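Agglutinin alpha chain (Artocarpus integer, PDB 4R6R) binds D-galactose and the T-antigen disaccharide Gal-beta1,3-GalNAc as a tetrameric jacalin-family lectin that also recognises human IgA1. Local coordinates at residues D6-G11 with S128-L133; V30-D33 with P38-G41. All coordinates share one frame; numbering follows the deposited sequence.

Contact 1 of 2, residues D6-G11 with S128-L133; sequences DGAFTG and SMYLSL
Tyr130, in the final strand, turns one face of its ring to the Gly7-Ala8 peptide, and this one side chain makes nearly all of the contact. Its CG stands beside the backbone N and anti to the carbonyl carbon (chi1 -72°), which directs the ring out of the strand toward the loop. Ala8 N sits 4.1 Å above the plane of the Tyr130 ring, over its centre, while Gly7 O is displaced toward the rim and lies 3.6 Å from Tyr130 CD1. On the same face, beyond the CD2 side, Ala8 CB packs 3.8 Å from Tyr130 CD2. Further out, Gly7 CA passes 3.8 Å from Tyr130 OH, and the hydroxyl hydrogen-bonds to Asp5 OD1 just before the loop. In this beta-prism lectin, strand 124-132 is the outer strand, within this chain, of a three-stranded antiparallel sheet; through Met129 to Leu131 it pairs with a strand of another, short chain, consistent with the jacalin beta chain, so the sheet continues across the interface. Past the ring, Ser132 turns to its own chain end: Ser132 OG donates to Leu133 O at 2.6 Å, in the carbonyl plane and on a lone pair.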
ATOM      1  N   ASP A   6     -11.210  15.811  -3.387  1.00 14.29           N
ATOM      2  CA  ASP A   6     -10.278  15.925  -4.494  1.00 14.36           C
ATOM      3  C   ASP A   6      -9.828  14.583  -5.035  1.00 14.22           C
ATOM      4  O   ASP A   6      -9.584  14.521  -6.250  1.00 15.82           O
ATOM      5  CB  ASP A   6      -9.034  16.726  -4.147  1.00 15.35           C
ATOM      6  CG  ASP A   6      -9.308  18.194  -3.959  1.00 15.01           C
ATOM      7  OD1 ASP A   6     -10.352  18.763  -4.475  1.00 16.51           O
ATOM      8  OD2 ASP A   6      -8.507  18.856  -3.331  1.00 13.45           O
ATOM      9  N   GLY A   7      -9.857  13.569  -4.192  1.00 13.80           N
ATOM     10  CA  GLY A   7      -9.340  12.220  -4.504  1.00 14.36           C
ATOM     11  C   GLY A   7      -7.907  12.123  -4.082  1.00 13.37           C
ATOM     12  O   GLY A   7      -7.377  12.972  -3.383  1.00 14.33           O
ATOM     13  N   ALA A   8      -7.279  11.026  -4.512  1.00 13.76           N
ATOM     14  CA  ALA A   8      -5.868  10.781  -4.217  1.00 12.92           C
ATOM     15  C   ALA A   8      -4.897  11.017  -5.397  1.00 12.64           C
ATOM     16  O   ALA A   8      -5.253  10.712  -6.544  1.00 12.67           O
ATOM     17  CB  ALA A   8      -5.739   9.331  -3.723  1.00 13.24           C
ATOM     18  N   PHE A   9      -3.671  11.465  -5.089  1.00 12.85           N
ATOM     19  CA  PHE A   9      -2.715  11.893  -6.117  1.00 13.73           C
ATOM     20  C   PHE A   9      -1.369  11.331  -5.732  1.00 12.77           C
ATOM     21  O   PHE A   9      -1.273  10.386  -4.905  1.00 13.22           O
ATOM     22  CB  PHE A   9      -2.745  13.446  -6.266  1.00 13.01           C
ATOM     23  CG  PHE A   9      -4.057  13.902  -6.731  1.00 14.06           C
ATOM     24  CD1 PHE A   9      -4.348  13.934  -8.097  1.00 14.41           C
ATOM     25  CD2 PHE A   9      -5.030  14.234  -5.812  1.00 13.39           C
ATOM     26  CE1 PHE A   9      -5.605  14.293  -8.506  1.00 14.02           C
ATOM     27  CE2 PHE A   9      -6.292  14.574  -6.216  1.00 12.38           C
ATOM     28  CZ  PHE A   9      -6.596  14.605  -7.577  1.00 13.68           C
ATOM     29  N   THR A  10      -0.273  11.863  -6.320  1.00 12.80           N
ATOM     30  CA  THR A  10       1.153  11.397  -6.143  1.00 13.82           C
ATOM     31  C   THR A  10       1.814  12.226  -5.061  1.00 14.71           C
ATOM     32  O   THR A  10       2.875  11.854  -4.579  1.00 17.70           O
ATOM     33  CB  THR A  10       1.960  11.595  -7.494  1.00 16.80           C
ATOM     34  OG1 THR A  10       1.203  11.003  -8.531  1.00 21.68           O
ATOM     35  CG2 THR A  10       3.412  10.983  -7.412  1.00 21.80           C
ATOM     36  N   GLY A  11       1.284  13.413  -4.679  1.00 13.35           N
ATOM     37  CA  GLY A  11       1.960  14.268  -3.733  1.00 13.33           C
ATOM     38  C   GLY A  11       1.342  15.649  -3.792  1.00 13.36           C
ATOM     39  O   GLY A  11       0.253  15.776  -4.410  1.00 13.49           O
ATOM     40  N   SER A 128     -10.785  15.578   5.753  1.00 12.50           N
ATOM     41  CA  SER A 128     -10.029  14.338   5.931  1.00 13.43           C
ATOM     42  C   SER A 128      -8.871  14.344   4.951  1.00 12.93           C
ATOM     43  O   SER A 128      -8.852  15.120   3.987  1.00 13.22           O
ATOM     44  CB  SER A 128     -10.898  13.147   5.672  1.00 14.09           C
ATOM     45  OG  SER A 128     -12.041  13.136   6.559  1.00 15.20           O
ATOM     46  N   MET A 129      -7.902  13.431   5.152  1.00 12.64           N
ATOM     47  CA  MET A 129      -6.712  13.345   4.322  1.00 12.96           C
ATOM     48  C   MET A 129      -6.501  11.895   3.849  1.00 12.65           C
ATOM     49  O   MET A 129      -6.640  10.937   4.629  1.00 13.52           O
ATOM     50  CB  MET A 129      -5.513  13.797   5.087  1.00 13.94           C
ATOM     51  CG  MET A 129      -5.622  15.305   5.442  1.00 13.51           C
ATOM     52  SD  MET A 129      -4.187  15.975   6.247  1.00 16.61           S
ATOM     53  CE  MET A 129      -4.341  15.274   7.871  1.00 22.65           C
ATOM     54  N   TYR A 130      -6.214  11.770   2.567  1.00 12.52           N
ATOM     55  CA  TYR A 130      -5.772  10.506   1.993  1.00 12.39           C
ATOM     56  C   TYR A 130      -4.315  10.411   2.280  1.00 11.70           C
ATOM     57  O   TYR A 130      -3.552  11.367   2.115  1.00 13.84           O
ATOM     58  CB  TYR A 130      -5.866  10.596   0.472  1.00 12.11           C
ATOM     59  CG  TYR A 130      -7.291  10.577  -0.024  1.00 12.17           C
ATOM     60  CD1 TYR A 130      -8.099  11.771  -0.045  1.00 13.43           C
ATOM     61  CD2 TYR A 130      -7.857   9.431  -0.575  1.00 13.43           C
ATOM     62  CE1 TYR A 130      -9.410  11.769  -0.561  1.00 14.22           C
ATOM     63  CE2 TYR A 130      -9.138   9.426  -1.126  1.00 14.86           C
ATOM     64  CZ  TYR A 130      -9.919  10.608  -1.133  1.00 13.75           C
ATOM     65  OH  TYR A 130     -11.158  10.555  -1.668  1.00 17.33           O
ATOM     66  N   LEU A 131      -3.869   9.210   2.765  1.00 11.47           N
ATOM     67  CA  LEU A 131      -2.424   8.957   3.039  1.00 12.01           C
ATOM     68  C   LEU A 131      -1.954   7.769   2.211  1.00 13.13           C
ATOM     69  O   LEU A 131      -2.732   6.792   1.995  1.00 15.99           O
ATOM     70  CB  LEU A 131      -2.203   8.525   4.508  1.00 12.03           C
ATOM     71  CG  LEU A 131      -2.720   9.536   5.545  1.00 13.31           C
ATOM     72  CD1 LEU A 131      -2.506   8.986   6.980  1.00 13.85           C
ATOM     73  CD2 LEU A 131      -2.030  10.871   5.376  1.00 14.36           C
ATOM     74  N   SER A 132      -0.681   7.876   1.781  1.00 12.80           N
ATOM     75  CA  SER A 132      -0.081   6.773   1.024  1.00 16.40           C
ATOM     76  C   SER A 132       1.399   6.723   1.278  1.00 17.33           C
ATOM     77  O   SER A 132       2.013   7.691   1.686  1.00 18.09           O
ATOM     78  CB  SER A 132      -0.420   6.983  -0.464  1.00 17.64           C
ATOM     79  OG  SER A 132      -0.008   5.787  -1.211  1.00 22.19           O
ATOM     80  N   LEU A 133       2.004   5.599   0.918  1.00 18.89           N
ATOM     81  CA  LEU A 133       3.434   5.565   0.788  1.00 21.16           C
ATOM     82  C   LEU A 133       3.542   6.022  -0.654  1.00 24.31           C
ATOM     83  O   LEU A 133       2.544   6.232  -1.383  1.00 30.06           O
ATOM     84  CB  LEU A 133       3.919   4.104   0.936  1.00 20.72           C
ATOM     85  CG  LEU A 133       3.660   3.435   2.303  1.00 22.98           C
ATOM     86  CD1 LEU A 133       3.981   1.933   2.190  1.00 27.07           C
ATOM     87  CD2 LEU A 133       4.483   4.094   3.375  1.00 25.53           C
ATOM     88  OXT LEU A 133       4.615   6.250  -1.045  1.00 24.02           O
TER

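Contact 2 of 2, residues V30-D33 with P38-G41; sequences VVYD and PYVG
Val30-Asp33 and Pro38-Gly41 run antiparallel as the two arms of a beta hairpin, their short axes 4.4 Å apart at the closest and their directions 148° from each other. The hairpin forms one side of a four-stranded sheet of the beta-prism fold, with 37-40 as the outermost strand within the chain. Tyr32 and Tyr39 form a hydrogen-bonded pair. Tyr39 N gives Tyr32 O a nearly straight bond of 2.8 Å, although the donor stands above the carbonyl plane, and Tyr32 N returns a more bent one of 2.9 Å to Tyr39 O. Val31-Val40 and Asp33-Pro38 are the flanking non-hydrogen-bonded pairs. On the face carrying these four side chains, Val31 and Pro38 run alongside each other, Val31 CG1 meeting Pro38 CB at 3.8 Å; CG1 is there because it lies anti to the backbone N (chi1 -179°). The two tyrosines occupy the other face, and their rings meet at a slant, Tyr32 CD2 and Tyr39 CD1 approaching to 4.1 Å. Val30 CG1 rests 3.4 Å above the centre of the Tyr32 ring, whose hydroxyl has Asp6 as its partner. Asp33 turns its carboxylate to Arg13 in a salt bridge through OD1. At the Gly41 end of the segment, Gly41 N donates to Val30 O at 2.8 Å, the donor tilted 16° from the carbonyl plane.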
ATOM      1  N   VAL A  30      -5.814  22.945  -3.665  1.00 12.09           N
ATOM      2  CA  VAL A  30      -4.518  22.304  -3.678  1.00 12.44           C
ATOM      3  C   VAL A  30      -4.065  22.002  -5.090  1.00 12.17           C
ATOM      4  O   VAL A  30      -4.861  21.527  -5.923  1.00 12.91           O
ATOM      5  CB  VAL A  30      -4.584  20.978  -2.892  1.00 11.57           C
ATOM      6  CG1 VAL A  30      -3.231  20.252  -2.800  1.00 12.54           C
ATOM      7  CG2 VAL A  30      -5.125  21.196  -1.449  1.00 12.90           C
ATOM      8  N   VAL A  31      -2.797  22.337  -5.339  1.00 12.29           N
ATOM      9  CA  VAL A  31      -2.129  21.819  -6.551  1.00 13.10           C
ATOM     10  C   VAL A  31      -1.375  20.542  -6.155  1.00 11.41           C
ATOM     11  O   VAL A  31      -0.403  20.645  -5.349  1.00 12.25           O
ATOM     12  CB  VAL A  31      -1.149  22.831  -7.174  1.00 12.79           C
ATOM     13  CG1 VAL A  31      -0.526  22.211  -8.457  1.00 12.68           C
ATOM     14  CG2 VAL A  31      -1.895  24.145  -7.484  1.00 15.35           C
ATOM     15  N   TYR A  32      -1.865  19.400  -6.607  1.00 11.01           N
ATOM     16  CA  TYR A  32      -1.188  18.142  -6.303  1.00 11.44           C
ATOM     17  C   TYR A  32      -0.118  17.909  -7.328  1.00 12.57           C
ATOM     18  O   TYR A  32      -0.060  18.569  -8.393  1.00 13.10           O
ATOM     19  CB  TYR A  32      -2.250  17.009  -6.366  1.00 12.43           C
ATOM     20  CG  TYR A  32      -3.369  17.168  -5.373  1.00 12.94           C
ATOM     21  CD1 TYR A  32      -3.164  16.757  -4.033  1.00 12.11           C
ATOM     22  CD2 TYR A  32      -4.586  17.812  -5.707  1.00 11.95           C
ATOM     23  CE1 TYR A  32      -4.213  16.887  -3.101  1.00 11.95           C
ATOM     24  CE2 TYR A  32      -5.624  17.939  -4.762  1.00 11.47           C
ATOM     25  CZ  TYR A  32      -5.417  17.459  -3.461  1.00 13.34           C
ATOM     26  OH  TYR A  32      -6.311  17.579  -2.433  1.00 13.08           O
ATOM     27  N   ASP A  33       0.676  16.873  -7.065  1.00 13.37           N
ATOM     28  CA  ASP A  33       1.422  16.249  -8.169  1.00 13.82           C
ATOM     29  C   ASP A  33       0.649  14.997  -8.620  1.00 12.83           C
ATOM     30  O   ASP A  33       0.127  14.262  -7.781  1.00 14.35           O
ATOM     31  CB  ASP A  33       2.785  15.782  -7.712  1.00 15.96           C
ATOM     32  CG  ASP A  33       3.613  15.256  -8.894  1.00 17.52           C
ATOM     33  OD1 ASP A  33       3.925  16.125  -9.726  1.00 18.24           O
ATOM     34  OD2 ASP A  33       3.812  14.004  -8.940  1.00 20.04           O
ATOM     35  N   PRO A  38       1.796  18.855 -12.414  1.00 15.70           N
ATOM     36  CA  PRO A  38       0.882  19.557 -11.483  1.00 16.03           C
ATOM     37  C   PRO A  38      -0.556  19.256 -11.834  1.00 16.71           C
ATOM     38  O   PRO A  38      -0.927  19.261 -13.026  1.00 18.78           O
ATOM     39  CB  PRO A  38       1.236  21.044 -11.672  1.00 17.20           C
ATOM     40  CG  PRO A  38       2.625  21.041 -12.286  1.00 17.76           C
ATOM     41  CD  PRO A  38       2.644  19.828 -13.153  1.00 16.98           C
ATOM     42  N   TYR A  39      -1.358  18.925 -10.845  1.00 14.54           N
ATOM     43  CA  TYR A  39      -2.789  18.732 -11.013  1.00 13.29           C
ATOM     44  C   TYR A  39      -3.449  19.825 -10.248  1.00 13.63           C
ATOM     45  O   TYR A  39      -3.319  19.908  -9.010  1.00 13.87           O
ATOM     46  CB  TYR A  39      -3.233  17.328 -10.501  1.00 14.62           C
ATOM     47  CG  TYR A  39      -4.722  17.035 -10.592  1.00 14.45           C
ATOM     48  CD1 TYR A  39      -5.624  17.597  -9.665  1.00 16.90           C
ATOM     49  CD2 TYR A  39      -5.210  16.191 -11.606  1.00 16.07           C
ATOM     50  CE1 TYR A  39      -6.979  17.325  -9.751  1.00 18.14           C
ATOM     51  CE2 TYR A  39      -6.575  15.928 -11.694  1.00 16.60           C
ATOM     52  CZ  TYR A  39      -7.419  16.505 -10.776  1.00 19.61           C
ATOM     53  OH  TYR A  39      -8.745  16.236 -10.808  1.00 24.84           O
ATOM     54  N   VAL A  40      -4.098  20.736 -10.965  1.00 14.11           N
ATOM     55  CA  VAL A  40      -4.699  21.907 -10.289  1.00 14.23           C
ATOM     56  C   VAL A  40      -6.082  21.526  -9.744  1.00 14.69           C
ATOM     57  O   VAL A  40      -7.058  21.342 -10.483  1.00 18.53           O
ATOM     58  CB  VAL A  40      -4.811  23.047 -11.300  1.00 15.21           C
ATOM     59  CG1 VAL A  40      -5.483  24.240 -10.589  1.00 19.00           C
ATOM     60  CG2 VAL A  40      -3.408  23.398 -11.751  1.00 17.78           C
ATOM     61  N   GLY A  41      -6.177  21.242  -8.432  1.00 13.36           N
ATOM     62  CA  GLY A  41      -7.432  20.995  -7.800  1.00 14.33           C
ATOM     63  C   GLY A  41      -8.437  22.134  -7.938  1.00 13.81           C
ATOM     64  O   GLY A  41      -8.061  23.270  -8.094  1.00 15.57           O
TER

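From the N terminus the chain forms strand 2-5 and enters the loop that supplies the first half of contact 1. It then runs through strand 11-19 into the hairpin, where contact 2 closes a tight turn with four residues between its segments. Contact 1 closes only at the C terminus, 116 residues on, so contact 2 is nested inside its loop. Contact 2 joins neighbouring strands of the four-stranded sheet; contact 1 brings the last strand of the three-stranded sheet against the loop leading into that four-stranded sheet. Their centres lie about 11 Å apart and they touch: Asp6 OD2 is 2.7 Å from Tyr32 OH, Phe9 stacks on Tyr32, and Asp33 is paired with both Thr10 and Gly11, a classic beta bulge.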